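Local coordinates for aminofutalosine deaminase (Helicobacter pylori, PDB 7LKK), which deaminates aminofutalosine in the menaquinone pathway as a metal-dependent hydrolase of the amidohydrolase family, and is crystallised here with the inhibitor methylthio-coformycin and iron, at residues G94-S97 / G98-G101; K236-F239 / E240-Q244; S85-K88 / A89-D92; L104-G107 / G108-L111; S198-K201 / D202-L205. All blocks are in the same frame, centred on the assembly; numbering follows the deposited sequence.

Contact 1. Residues G94-S97 / G98-G101; sequences GSFS and GWLG. With MCF ((8R)-3-(5-S-methyl-5-thio-beta-D-ribofuranosyl)-3,6,7,8-tetrahydroimidazo[4,5-d][1,3]diazepin-8-ol), chain J.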
loop_
_atom_site.group_PDB
_atom_site.type_symbol
_atom_site.label_atom_id
_atom_site.label_comp_id
_atom_site.label_asym_id
_atom_site.label_seq_id
_atom_site.Cartn_x
_atom_site.Cartn_y
_atom_site.Cartn_z
ATOM N N GLY A 94 15.553 -1.810 3.661
ATOM C CA GLY A 94 16.000 -0.450 3.893
ATOM C C GLY A 94 17.183 -0.032 3.050
ATOM O O GLY A 94 17.488 1.167 2.988
ATOM N N SER A 95 17.859 -0.981 2.409
ATOM C CA SER A 95 18.943 -0.701 1.481
ATOM C C SER A 95 19.101 -1.919 0.587
ATOM O O SER A 95 18.788 -3.042 0.992
ATOM C CB SER A 95 20.254 -0.386 2.210
ATOM O OG SER A 95 20.721 -1.516 2.925
ATOM N N PHE A 96 19.580 -1.693 -0.636
ATOM C CA PHE A 96 19.834 -2.831 -1.512
ATOM C C PHE A 96 21.047 -3.621 -1.040
ATOM O O PHE A 96 21.022 -4.858 -1.031
ATOM C CB PHE A 96 20.031 -2.374 -2.955
ATOM C CG PHE A 96 20.346 -3.499 -3.898
ATOM C CD1 PHE A 96 19.328 -4.227 -4.490
ATOM C CD2 PHE A 96 21.662 -3.847 -4.173
ATOM C CE1 PHE A 96 19.614 -5.271 -5.349
ATOM C CE2 PHE A 96 21.950 -4.888 -5.028
ATOM C CZ PHE A 96 20.925 -5.601 -5.616
ATOM N N SER A 97 22.120 -2.924 -0.663
ATOM C CA SER A 97 23.311 -3.602 -0.161
ATOM C C SER A 97 23.000 -4.413 1.090
ATOM O O SER A 97 23.481 -5.543 1.245
ATOM C CB SER A 97 24.412 -2.581 0.120
ATOM O OG SER A 97 23.959 -1.579 1.013
ATOM N N GLY A 98 22.206 -3.849 2.001
ATOM C CA GLY A 98 21.787 -4.602 3.171
ATOM C C GLY A 98 20.961 -5.822 2.813
ATOM O O GLY A 98 21.096 -6.880 3.433
ATOM N N TRP A 99 20.084 -5.688 1.817
ATOM C CA TRP A 99 19.268 -6.822 1.395
ATOM C C TRP A 99 20.121 -7.905 0.741
ATOM O O TRP A 99 20.054 -9.078 1.127
ATOM C CB TRP A 99 18.170 -6.349 0.442
ATOM C CG TRP A 99 17.335 -7.461 -0.110
ATOM C CD1 TRP A 99 16.255 -8.045 0.481
ATOM C CD2 TRP A 99 17.512 -8.124 -1.367
ATOM N NE1 TRP A 99 15.746 -9.031 -0.329
ATOM C CE2 TRP A 99 16.501 -9.100 -1.470
ATOM C CE3 TRP A 99 18.429 -7.990 -2.415
ATOM C CZ2 TRP A 99 16.379 -9.936 -2.580
ATOM C CZ3 TRP A 99 18.305 -8.820 -3.515
ATOM C CH2 TRP A 99 17.290 -9.782 -3.588
ATOM N N LEU A 100 20.936 -7.526 -0.247
ATOM C CA LEU A 100 21.731 -8.513 -0.973
ATOM C C LEU A 100 22.716 -9.221 -0.050
ATOM O O LEU A 100 22.886 -10.443 -0.133
ATOM C CB LEU A 100 22.465 -7.844 -2.136
ATOM C CG LEU A 100 23.274 -8.765 -3.054
ATOM C CD1 LEU A 100 22.449 -9.968 -3.495
ATOM C CD2 LEU A 100 23.797 -7.996 -4.259
ATOM N N GLY A 101 23.378 -8.468 0.829
ATOM C CA GLY A 101 24.266 -9.084 1.798
ATOM C C GLY A 101 23.559 -10.088 2.689
ATOM O O GLY A 101 24.120 -11.133 3.026
HETATM O O8 MCF J . 14.666 -9.166 -8.340
HETATM C C8 MCF J . 14.689 -9.257 -6.939
HETATM C C7 MCF J . 15.654 -8.264 -6.300
HETATM N N6 MCF J . 16.785 -8.022 -7.161
HETATM C C5 MCF J . 17.510 -9.142 -7.717
HETATM N N4 MCF J . 17.200 -10.552 -7.508
HETATM C C10 MCF J . 16.178 -11.280 -6.715
HETATM C C9 MCF J . 14.958 -10.693 -6.440
HETATM N N1 MCF J . 14.247 -11.559 -5.732
HETATM C C2 MCF J . 14.953 -12.675 -5.560
HETATM N N3 MCF J . 16.128 -12.501 -6.172
HETATM C C1S MCF J . 17.200 -13.544 -6.181
HETATM C C2S MCF J . 17.894 -13.719 -7.552
HETATM O O2S MCF J . 17.178 -14.560 -8.351
HETATM O O4S MCF J . 18.150 -13.202 -5.394
HETATM C C4S MCF J . 19.483 -13.930 -5.957
HETATM C C3S MCF J . 19.223 -14.355 -7.161
HETATM O O3S MCF J . 19.081 -15.856 -7.141
HETATM C C5S MCF J . 20.628 -12.933 -5.981
HETATM S S5S MCF J . 22.200 -13.807 -5.730
HETATM C C6S MCF J . 23.564 -12.761 -6.317
#
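Trp99 meets the bound MCF from the first turn of helix 96-106, a helix whose N-terminus is capped by Ser95. The far corner of the indole does the touching: CH2 comes within 3.5 Å of C7 of the inhibitor's seven-membered ring and 3.6 Å of C10, at the junction of the two fused rings, with CZ3 and CZ2 a little farther off. The tryptophan belongs to the pocket of this amidohydrolase, and its CG stands anti to the backbone N (chi1 176°), which sends the indole along the flank of the helix toward MCF. At the other end of the indole, NE1 is hydrogen-bonded to the carbonyl of Ser331, a bond that fixes how the ring is turned.

One shell out, the Phe96 ring crosses the indole at a slant, with planes 40° apart and CE1 lying 4.2 Å from Trp99 CE3. Leu100 meets the same phenyl ring farther round, its CD2 methyl 3.7 Å from Phe96 CE2, the two side chains running side by side in the same direction.

Backbone bonds hold this fan of side chains in place. Leu100 N donates almost straight to Phe96 O, and Gly101 N to Ser97 O, the i to i-4 bonds of a regular alpha-helix. Trp99 N reaches back to Ser95 O from above the carbonyl plane. Ser97 OG is hydrogen-bonded to Glu227, and its side chain lies against Trp238. At the very start of the helix, Ser95 OG accepts from Gly98 N at 2.9 Å, bent to 137° at the hydrogen.

Contact 2. Residues K236-F239 / E240-Q244; sequences KGWF and ENFYQ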
loop_
_atom_site.group_PDB
_atom_site.type_symbol
_atom_site.label_atom_id
_atom_site.label_comp_id
_atom_site.label_asym_id
_atom_site.label_seq_id
_atom_site.Cartn_x
_atom_site.Cartn_y
_atom_site.Cartn_z
ATOM N N LYS A 236 33.101 1.893 -8.413
ATOM C CA LYS A 236 33.250 2.372 -7.048
ATOM C C LYS A 236 31.997 2.043 -6.248
ATOM O O LYS A 236 30.974 1.617 -6.793
ATOM C CB LYS A 236 33.518 3.882 -7.009
ATOM C CG LYS A 236 34.824 4.303 -7.661
ATOM C CD LYS A 236 34.982 5.816 -7.648
ATOM C CE LYS A 236 36.439 6.221 -7.801
ATOM N NZ LYS A 236 36.852 7.204 -6.759
ATOM N N GLY A 237 32.093 2.242 -4.942
ATOM C CA GLY A 237 30.978 2.019 -4.052
ATOM C C GLY A 237 31.027 0.684 -3.336
ATOM O O GLY A 237 32.073 0.050 -3.177
ATOM N N TRP A 238 29.838 0.255 -2.903
ATOM C CA TRP A 238 29.710 -0.926 -2.052
ATOM C C TRP A 238 30.243 -2.185 -2.732
ATOM O O TRP A 238 30.815 -3.059 -2.072
ATOM C CB TRP A 238 28.245 -1.104 -1.656
ATOM C CG TRP A 238 27.972 -2.276 -0.769
ATOM C CD1 TRP A 238 28.110 -2.328 0.586
ATOM C CD2 TRP A 238 27.492 -3.563 -1.175
ATOM N NE1 TRP A 238 27.754 -3.570 1.050
ATOM C CE2 TRP A 238 27.368 -4.347 -0.011
ATOM C CE3 TRP A 238 27.155 -4.128 -2.409
ATOM C CZ2 TRP A 238 26.925 -5.667 -0.044
ATOM C CZ3 TRP A 238 26.714 -5.440 -2.440
ATOM C CH2 TRP A 238 26.605 -6.196 -1.266
ATOM N N PHE A 239 30.068 -2.296 -4.049
ATOM C CA PHE A 239 30.472 -3.505 -4.763
ATOM C C PHE A 239 31.987 -3.672 -4.865
ATOM O O PHE A 239 32.436 -4.671 -5.442
ATOM C CB PHE A 239 29.858 -3.513 -6.164
ATOM C CG PHE A 239 28.449 -4.032 -6.208
ATOM C CD1 PHE A 239 28.197 -5.393 -6.185
ATOM C CD2 PHE A 239 27.377 -3.157 -6.274
ATOM C CE1 PHE A 239 26.901 -5.872 -6.225
ATOM C CE2 PHE A 239 26.079 -3.628 -6.314
ATOM C CZ PHE A 239 25.841 -4.987 -6.289
ATOM N N GLU A 240 32.774 -2.728 -4.339
ATOM C CA GLU A 240 34.231 -2.859 -4.373
ATOM C C GLU A 240 34.694 -4.143 -3.694
ATOM O O GLU A 240 35.601 -4.823 -4.188
ATOM C CB GLU A 240 34.883 -1.652 -3.701
ATOM C CG GLU A 240 34.966 -0.407 -4.560
ATOM C CD GLU A 240 35.405 0.807 -3.764
ATOM O OE1 GLU A 240 35.996 0.622 -2.679
ATOM O OE2 GLU A 240 35.160 1.945 -4.220
ATOM N N ASN A 241 34.089 -4.486 -2.560
ATOM C CA ASN A 241 34.476 -5.654 -1.783
ATOM C C ASN A 241 33.499 -6.810 -1.931
ATOM O O ASN A 241 33.663 -7.828 -1.256
ATOM C CB ASN A 241 34.604 -5.282 -0.301
ATOM C CG ASN A 241 35.525 -4.100 -0.073
ATOM O OD1 ASN A 241 35.087 -3.033 0.358
ATOM N ND2 ASN A 241 36.808 -4.286 -0.354
ATOM N N PHE A 242 32.494 -6.673 -2.801
ATOM C CA PHE A 242 31.433 -7.671 -2.900
ATOM C C PHE A 242 31.974 -9.030 -3.334
ATOM O O PHE A 242 31.542 -10.071 -2.826
ATOM C CB PHE A 242 30.361 -7.175 -3.875
ATOM C CG PHE A 242 29.394 -8.237 -4.326
ATOM C CD1 PHE A 242 28.323 -8.602 -3.527
ATOM C CD2 PHE A 242 29.545 -8.854 -5.560
ATOM C CE1 PHE A 242 27.428 -9.571 -3.947
ATOM C CE2 PHE A 242 28.654 -9.824 -5.981
ATOM C CZ PHE A 242 27.593 -10.183 -5.172
ATOM N N TYR A 243 32.914 -9.041 -4.276
ATOM C CA TYR A 243 33.365 -10.302 -4.854
ATOM C C TYR A 243 34.291 -11.054 -3.904
ATOM O O TYR A 243 34.217 -12.284 -3.809
ATOM C CB TYR A 243 34.032 -10.036 -6.204
ATOM C CG TYR A 243 33.105 -9.305 -7.154
ATOM C CD1 TYR A 243 32.277 -10.003 -8.025
ATOM C CD2 TYR A 243 33.029 -7.917 -7.151
ATOM C CE1 TYR A 243 31.415 -9.334 -8.884
ATOM C CE2 TYR A 243 32.171 -7.244 -8.000
ATOM C CZ TYR A 243 31.367 -7.952 -8.862
ATOM O OH TYR A 243 30.514 -7.269 -9.706
ATOM N N GLN A 244 35.146 -10.337 -3.174
ATOM C CA GLN A 244 35.993 -10.995 -2.186
ATOM C C GLN A 244 35.178 -11.415 -0.969
ATOM O O GLN A 244 35.293 -12.549 -0.490
ATOM C CB GLN A 244 37.135 -10.066 -1.768
ATOM C CG GLN A 244 38.275 -9.963 -2.768
ATOM C CD GLN A 244 39.225 -11.151 -2.716
ATOM O OE1 GLN A 244 38.987 -12.131 -2.007
ATOM N NE2 GLN A 244 40.316 -11.059 -3.463
HETATM O O HOH W 1 31.747 -2.494 0.555
#
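With CG anti to the carbonyl carbon in Phe239 (chi1 -84°) but anti to the backbone N in Phe242 (chi1 166°), the two side chains run the same way and their rings meet edge-to-face (T-shaped). Together with Trp238 they form an aromatic cluster where a short 3-10 turn leads into helix 242-247. The edge of Phe239 is directed at the face of Phe242, with planes 67° apart and centroids 5.1 Å apart, and CE1 of Phe239 stands over the centre of its partner's ring. Trp238 approaches Phe242 at a slant, its CZ3 lying 3.7 Å from Phe242 CD1, while its CE3 lies over the centre of one face of Phe239, 3.8 Å above the plane.

The backbone turn that gathers these rings is held by Glu240 N donating to Gly237 O, and by a weak bond from Phe242 N to Phe239 O. Glu240 also extends its side chain back along the turn, so that its carboxylate reaches Gly237 N. Lys236 runs alongside this glutamate, yet its NZ remains 6.1 Å from Glu240 OE2, too far for a salt bridge.

The cluster packs on helix 96-106, where Phe242 touches Leu100 and Leu104, and Phe239 is further stacked on Tyr197. Tyr243 OH is hydrogen-bonded to Tyr197 and Trp231. At the polar end of the turn, Gly237 N donates to Glu240 OE2 at 3.2 Å, meeting it from above the carboxylate plane.

Contact 3. Residues S85-K88 / A89-D92; sequences SNNK and ASFD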
loop_
_atom_site.group_PDB
_atom_site.type_symbol
_atom_site.label_atom_id
_atom_site.label_comp_id
_atom_site.label_asym_id
_atom_site.label_seq_id
_atom_site.Cartn_x
_atom_site.Cartn_y
_atom_site.Cartn_z
ATOM N N SER A 85 9.742 -18.351 -1.735
ATOM C CA SER A 85 8.426 -18.135 -1.145
ATOM C C SER A 85 8.393 -18.349 0.365
ATOM O O SER A 85 7.422 -17.932 1.006
ATOM C CB SER A 85 7.397 -19.044 -1.818
ATOM O OG SER A 85 7.160 -18.643 -3.156
ATOM N N ASN A 86 9.415 -18.979 0.948
ATOM C CA ASN A 86 9.444 -19.170 2.394
ATOM C C ASN A 86 9.679 -17.872 3.153
ATOM O O ASN A 86 9.362 -17.801 4.346
ATOM C CB ASN A 86 10.535 -20.172 2.777
ATOM C CG ASN A 86 10.041 -21.602 2.795
ATOM O OD1 ASN A 86 8.854 -21.861 2.994
ATOM N ND2 ASN A 86 10.957 -22.546 2.597
ATOM N N ASN A 87 10.217 -16.850 2.493
ATOM C CA ASN A 87 10.754 -15.696 3.199
ATOM C C ASN A 87 9.663 -14.864 3.860
ATOM O O ASN A 87 8.621 -14.580 3.265
ATOM C CB ASN A 87 11.555 -14.811 2.247
ATOM C CG ASN A 87 12.159 -13.612 2.949
ATOM O OD1 ASN A 87 12.800 -13.751 3.989
ATOM N ND2 ASN A 87 11.938 -12.425 2.396
ATOM N N LYS A 88 9.923 -14.470 5.109
ATOM C CA LYS A 88 9.172 -13.401 5.765
ATOM C C LYS A 88 10.126 -12.312 6.236
ATOM O O LYS A 88 10.081 -11.197 5.711
ATOM C CB LYS A 88 8.338 -13.953 6.922
ATOM C CG LYS A 88 7.422 -15.102 6.538
ATOM C CD LYS A 88 5.975 -14.649 6.455
ATOM C CE LYS A 88 5.042 -15.830 6.252
ATOM N NZ LYS A 88 5.447 -16.657 5.085
ATOM N N ALA A 89 11.009 -12.601 7.195
ATOM C CA ALA A 89 11.952 -11.618 7.715
ATOM C C ALA A 89 13.386 -12.136 7.676
ATOM O O ALA A 89 14.230 -11.697 8.460
ATOM C CB ALA A 89 11.577 -11.204 9.137
ATOM N N SER A 90 13.682 -13.074 6.773
ATOM C CA SER A 90 15.041 -13.597 6.676
ATOM C C SER A 90 16.010 -12.590 6.069
ATOM O O SER A 90 17.219 -12.693 6.308
ATOM C CB SER A 90 15.060 -14.889 5.854
ATOM O OG SER A 90 14.282 -15.903 6.467
ATOM N N PHE A 91 15.514 -11.620 5.305
ATOM C CA PHE A 91 16.355 -10.672 4.590
ATOM C C PHE A 91 16.135 -9.263 5.125
ATOM O O PHE A 91 15.030 -8.903 5.539
ATOM C CB PHE A 91 16.074 -10.704 3.078
ATOM C CG PHE A 91 16.173 -12.076 2.464
ATOM C CD1 PHE A 91 17.123 -12.984 2.903
ATOM C CD2 PHE A 91 15.319 -12.453 1.440
ATOM C CE1 PHE A 91 17.215 -14.246 2.336
ATOM C CE2 PHE A 91 15.407 -13.713 0.870
ATOM C CZ PHE A 91 16.356 -14.609 1.319
ATOM N N ASP A 92 17.206 -8.472 5.127
ATOM C CA ASP A 92 17.142 -7.097 5.599
ATOM C C ASP A 92 16.544 -6.182 4.536
ATOM O O ASP A 92 16.745 -6.375 3.335
ATOM C CB ASP A 92 18.533 -6.589 5.978
ATOM C CG ASP A 92 19.109 -7.298 7.190
ATOM O OD1 ASP A 92 18.354 -7.995 7.901
ATOM O OD2 ASP A 92 20.324 -7.152 7.431
HETATM O O HOH W 2 12.790 -10.530 4.671
HETATM O O HOH W 3 11.856 -15.966 6.729
#
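Asn87 and Phe91 meet amide against ring in an irregular loop between strand 69-80 and helix 96-106, where the asparagine side chain bridges to the backbone N-H three residues ahead. The interactions fall into three kinds.

The first is the stacking of flat groups. Amide and phenyl planes lie 29° apart, with Asn87 OD1 above one face of the ring and displaced toward its rim, and ND2 3.5 Å from Phe91 CD2. Asn87 CG is anti to the backbone N (chi1 -179°), which carries the amide forward over the ring of the residue four places later.

The second is direct hydrogen bonding. Asn87 OD1 accepts from Ser90 N at 3.0 Å, the donor tilted a little from the carbonyl plane and the bond bent to 135° at the hydrogen. The other end of the amide, ND2, is hydrogen-bonded to the carbonyl of Leu330, so both ends are gripped and the flip of the group is fixed.

The third kind is water-mediated. One water accepts from both Asn87 ND2, at 3.1 Å, and Phe91 N, at 3.0 Å, and probably donates to Lys88 O, linking three points of the loop. Another accepts from Lys88 N.

The loop also faces the second subunit: Lys88 packs on Asn393 and Ala89 on Gln404 of that neighbouring chain. The buried Phe91 ring also touches Ser102 and Val103 of the helix that carries Trp99, while its CD2 lies 3.7 Å from Asn87 CG.

Contact 4. Residues L104-G107 / G108-L111; sequences LNNG and GAIL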
loop_
_atom_site.group_PDB
_atom_site.type_symbol
_atom_site.label_atom_id
_atom_site.label_comp_id
_atom_site.label_asym_id
_atom_site.label_seq_id
_atom_site.Cartn_x
_atom_site.Cartn_y
_atom_site.Cartn_z
ATOM N N LEU A 104 22.798 -13.331 0.648
ATOM C CA LEU A 104 23.987 -14.162 0.500
ATOM C C LEU A 104 24.378 -14.805 1.826
ATOM O O LEU A 104 24.709 -15.996 1.869
ATOM C CB LEU A 104 25.134 -13.328 -0.066
ATOM C CG LEU A 104 24.955 -12.873 -1.516
ATOM C CD1 LEU A 104 25.513 -11.477 -1.711
ATOM C CD2 LEU A 104 25.608 -13.852 -2.474
ATOM N N ASN A 105 24.341 -14.035 2.918
ATOM C CA ASN A 105 24.656 -14.586 4.232
ATOM C C ASN A 105 23.653 -15.644 4.670
ATOM O O ASN A 105 23.978 -16.473 5.528
ATOM C CB ASN A 105 24.717 -13.463 5.272
ATOM C CG ASN A 105 25.923 -12.564 5.087
ATOM O OD1 ASN A 105 26.916 -12.958 4.477
ATOM N ND2 ASN A 105 25.845 -11.347 5.617
ATOM N N ASN A 106 22.443 -15.633 4.106
ATOM C CA ASN A 106 21.466 -16.674 4.414
ATOM C C ASN A 106 21.934 -18.042 3.933
ATOM O O ASN A 106 21.547 -19.067 4.506
ATOM C CB ASN A 106 20.115 -16.320 3.790
ATOM C CG ASN A 106 19.069 -17.394 4.012
ATOM O OD1 ASN A 106 18.886 -18.282 3.177
ATOM N ND2 ASN A 106 18.369 -17.317 5.139
ATOM N N GLY A 107 22.756 -18.079 2.886
ATOM C CA GLY A 107 23.348 -19.326 2.429
ATOM C C GLY A 107 22.360 -20.353 1.926
ATOM O O GLY A 107 22.599 -21.556 2.076
ATOM N N GLY A 108 21.249 -19.913 1.333
ATOM C CA GLY A 108 20.285 -20.824 0.754
ATOM C C GLY A 108 19.396 -21.546 1.743
ATOM O O GLY A 108 18.602 -22.400 1.323
ATOM N N ALA A 109 19.503 -21.244 3.039
ATOM C CA ALA A 109 18.691 -21.935 4.037
ATOM C C ALA A 109 17.201 -21.712 3.816
ATOM O O ALA A 109 16.396 -22.617 4.067
ATOM C CB ALA A 109 19.091 -21.481 5.441
ATOM N N ILE A 110 16.811 -20.525 3.343
ATOM C CA ILE A 110 15.397 -20.235 3.142
ATOM C C ILE A 110 14.820 -21.040 1.986
ATOM O O ILE A 110 13.598 -21.207 1.897
ATOM C CB ILE A 110 15.191 -18.722 2.927
ATOM C CG1 ILE A 110 13.730 -18.326 3.164
ATOM C CG2 ILE A 110 15.645 -18.305 1.535
ATOM C CD1 ILE A 110 13.268 -18.514 4.592
ATOM N N LEU A 111 15.672 -21.557 1.097
ATOM C CA LEU A 111 15.203 -22.322 -0.051
ATOM C C LEU A 111 14.811 -23.750 0.306
ATOM O O LEU A 111 14.136 -24.408 -0.492
ATOM C CB LEU A 111 16.278 -22.342 -1.136
ATOM C CG LEU A 111 16.461 -21.031 -1.900
ATOM C CD1 LEU A 111 17.917 -20.837 -2.287
ATOM C CD2 LEU A 111 15.572 -21.007 -3.128
HETATM O O HOH W 4 19.156 -17.675 0.254
#
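Asn106 OD1 receives Ile110 N over 3.1 Å, and this is the compact part of the contact. The amide hydrogen points almost straight at the oxygen, 166° at the hydrogen, and the donor lies in the carbonyl plane on a lone pair. With CG anti to the backbone N (chi1 177°), the asparagine side chain reaches ahead over the chain that follows it. The Ile110 side chain crosses it at about a right angle, bringing CG2 to 3.6 Å from OD1, while Ala109 N lies 3.0 Å from the same oxygen. On this inner side Phe91 packs against both Asn106 and Ile110.

Between the two residues the chain reverses in a type I' beta turn from Asn106 to Ala109, which takes it from the end of helix 96-106 into the short 3-10 segment 109-111. Gly107 and Gly108 occupy the two central positions, both with positive phi, the backbone shape that defines this turn and that glycine adopts with ease. The turn's own bond, Ala109 N to Asn106 O, is weak at 3.3 Å.

The glycine side is looser and more open to solvent. Here Gly107 and Gly108 contribute backbone alone, and a water takes over part of the bridging. It donates to Asn106 OD1 at 3.0 Å and accepts a weak bond from Gly108 N, so that OD1 takes a water as well as Ile110 N.

Contact 5. Residues S198-K201 / D202-L205; sequences SVQK and DMAL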
loop_
_atom_site.group_PDB
_atom_site.type_symbol
_atom_site.label_atom_id
_atom_site.label_comp_id
_atom_site.label_asym_id
_atom_site.label_seq_id
_atom_site.Cartn_x
_atom_site.Cartn_y
_atom_site.Cartn_z
ATOM N N SER A 198 26.620 -9.522 -11.283
ATOM C CA SER A 198 26.678 -10.921 -10.889
ATOM C C SER A 198 26.985 -11.887 -12.025
ATOM O O SER A 198 27.184 -13.076 -11.754
ATOM C CB SER A 198 25.355 -11.345 -10.232
ATOM O OG SER A 198 24.277 -11.217 -11.142
ATOM N N VAL A 199 27.025 -11.430 -13.277
ATOM C CA VAL A 199 27.258 -12.308 -14.419
ATOM C C VAL A 199 28.423 -11.760 -15.231
ATOM O O VAL A 199 28.358 -10.631 -15.732
ATOM C CB VAL A 199 26.011 -12.461 -15.307
ATOM C CG1 VAL A 199 26.335 -13.326 -16.512
ATOM C CG2 VAL A 199 24.867 -13.069 -14.512
ATOM N N GLN A 200 29.486 -12.553 -15.350
ATOM C CA GLN A 200 30.619 -12.181 -16.185
ATOM C C GLN A 200 30.180 -12.062 -17.643
ATOM O O GLN A 200 29.261 -12.750 -18.095
ATOM C CB GLN A 200 31.741 -13.212 -16.030
ATOM C CG GLN A 200 33.067 -12.807 -16.649
ATOM C CD GLN A 200 33.196 -13.277 -18.081
ATOM O OE1 GLN A 200 32.548 -14.241 -18.487
ATOM N NE2 GLN A 200 34.022 -12.589 -18.860
ATOM N N LYS A 201 30.844 -11.165 -18.377
ATOM C CA LYS A 201 30.354 -10.758 -19.693
ATOM C C LYS A 201 30.267 -11.938 -20.656
ATOM O O LYS A 201 29.245 -12.134 -21.326
ATOM C CB LYS A 201 31.250 -9.662 -20.269
ATOM C CG LYS A 201 30.781 -9.119 -21.616
ATOM C CD LYS A 201 31.527 -7.847 -21.987
ATOM C CE LYS A 201 30.851 -7.119 -23.143
ATOM N NZ LYS A 201 30.292 -8.059 -24.151
ATOM N N ASP A 202 31.333 -12.734 -20.750
ATOM C CA ASP A 202 31.325 -13.832 -21.711
ATOM C C ASP A 202 30.354 -14.933 -21.305
ATOM O O ASP A 202 29.830 -15.644 -22.169
ATOM C CB ASP A 202 32.740 -14.381 -21.877
ATOM C CG ASP A 202 33.691 -13.345 -22.437
ATOM O OD1 ASP A 202 33.677 -13.128 -23.667
ATOM O OD2 ASP A 202 34.431 -12.728 -21.643
ATOM N N MET A 203 30.084 -15.075 -20.006
ATOM C CA MET A 203 29.027 -15.983 -19.573
ATOM C C MET A 203 27.659 -15.477 -20.015
ATOM O O MET A 203 26.816 -16.263 -20.463
ATOM C CB MET A 203 29.074 -16.157 -18.054
ATOM C CG MET A 203 30.434 -16.591 -17.530
ATOM S SD MET A 203 30.659 -18.375 -17.629
ATOM C CE MET A 203 30.381 -18.859 -15.931
ATOM N N ALA A 204 27.426 -14.167 -19.907
ATOM C CA ALA A 204 26.153 -13.603 -20.345
ATOM C C ALA A 204 25.980 -13.739 -21.852
ATOM O O ALA A 204 24.895 -14.093 -22.327
ATOM C CB ALA A 204 26.050 -12.137 -19.924
ATOM N N LEU A 205 27.041 -13.463 -22.618
ATOM C CA LEU A 205 26.978 -13.631 -24.067
ATOM C C LEU A 205 26.612 -15.061 -24.442
ATOM O O LEU A 205 25.874 -15.291 -25.408
ATOM C CB LEU A 205 28.312 -13.239 -24.701
ATOM C CG LEU A 205 28.726 -11.769 -24.599
ATOM C CD1 LEU A 205 30.164 -11.589 -25.066
ATOM C CD2 LEU A 205 27.784 -10.894 -25.406
#
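The amide of Gln200 and the carboxylate of Asp202 lie nearly coplanar, their planes 23° apart, and meet at their edges. NE2 donates to Asp202 OD2 over 2.8 Å, the acceptor sitting close to the amide plane and the donor arriving on the anti side of the carboxylate. The other end of the amide turns to the backbone: OE1 accepts from Met203 N at 3.0 Å, with the donor above the amide carbonyl plane, not on a lone pair. A bend at chi2 (-91°) curls the glutamine back over the turn and allows one amide to serve both bonds, which fixes its rotation. Next to it, Met203 CG presses to 3.3 Å from Gln200 OE1.

Apolar groups fill the inner side. Val199 CG1 lies 3.6 Å from the methyl of Ala204, and both side chains also touch Val193 of strand 187-193. On the outer side Lys201 slants across Leu205, its NZ 3.6 Å from the CD1 methyl.

The main chain begins its regular pattern here, with Ala204 N donating to Gln200 O and Leu205 N to Lys201 O, each close to 2.9 Å. Nearby, Ser198 OG is hydrogen-bonded to His194, a residue of the inhibitor pocket. Gln200 is thus the N-cap of helix 201-213, its OE1 capping Met203 N, where a loop following strand 187-193 of the TIM barrel of the amidohydrolase family enters its helix.

Helix 96-106 ties most of the set together: contact 1 holds its start and contact 4 its end, their centres 14 Å apart. The aromatic cluster of contact 2 lies along this helix, with Trp238 CE2 3.4 Å from Ser97 CB and Phe242 CE1 3.5 Å from Leu104 CD1. Contact 3 lines another side, where Phe91 CB is 3.7 Å from Trp99 CD1 and Asn86 ND2 probably bonds Ile110 O of contact 4. Contact 5 stands apart, its nearest atoms about 5 Å from contact 2. Contact 1 alone of the five touches MCF, through Trp99 and more loosely Leu100, and the Trp99 side chain is about 7 Å from the iron; the side chains of Phe242 and Phe91 come to about 5 and 7 Å from MCF.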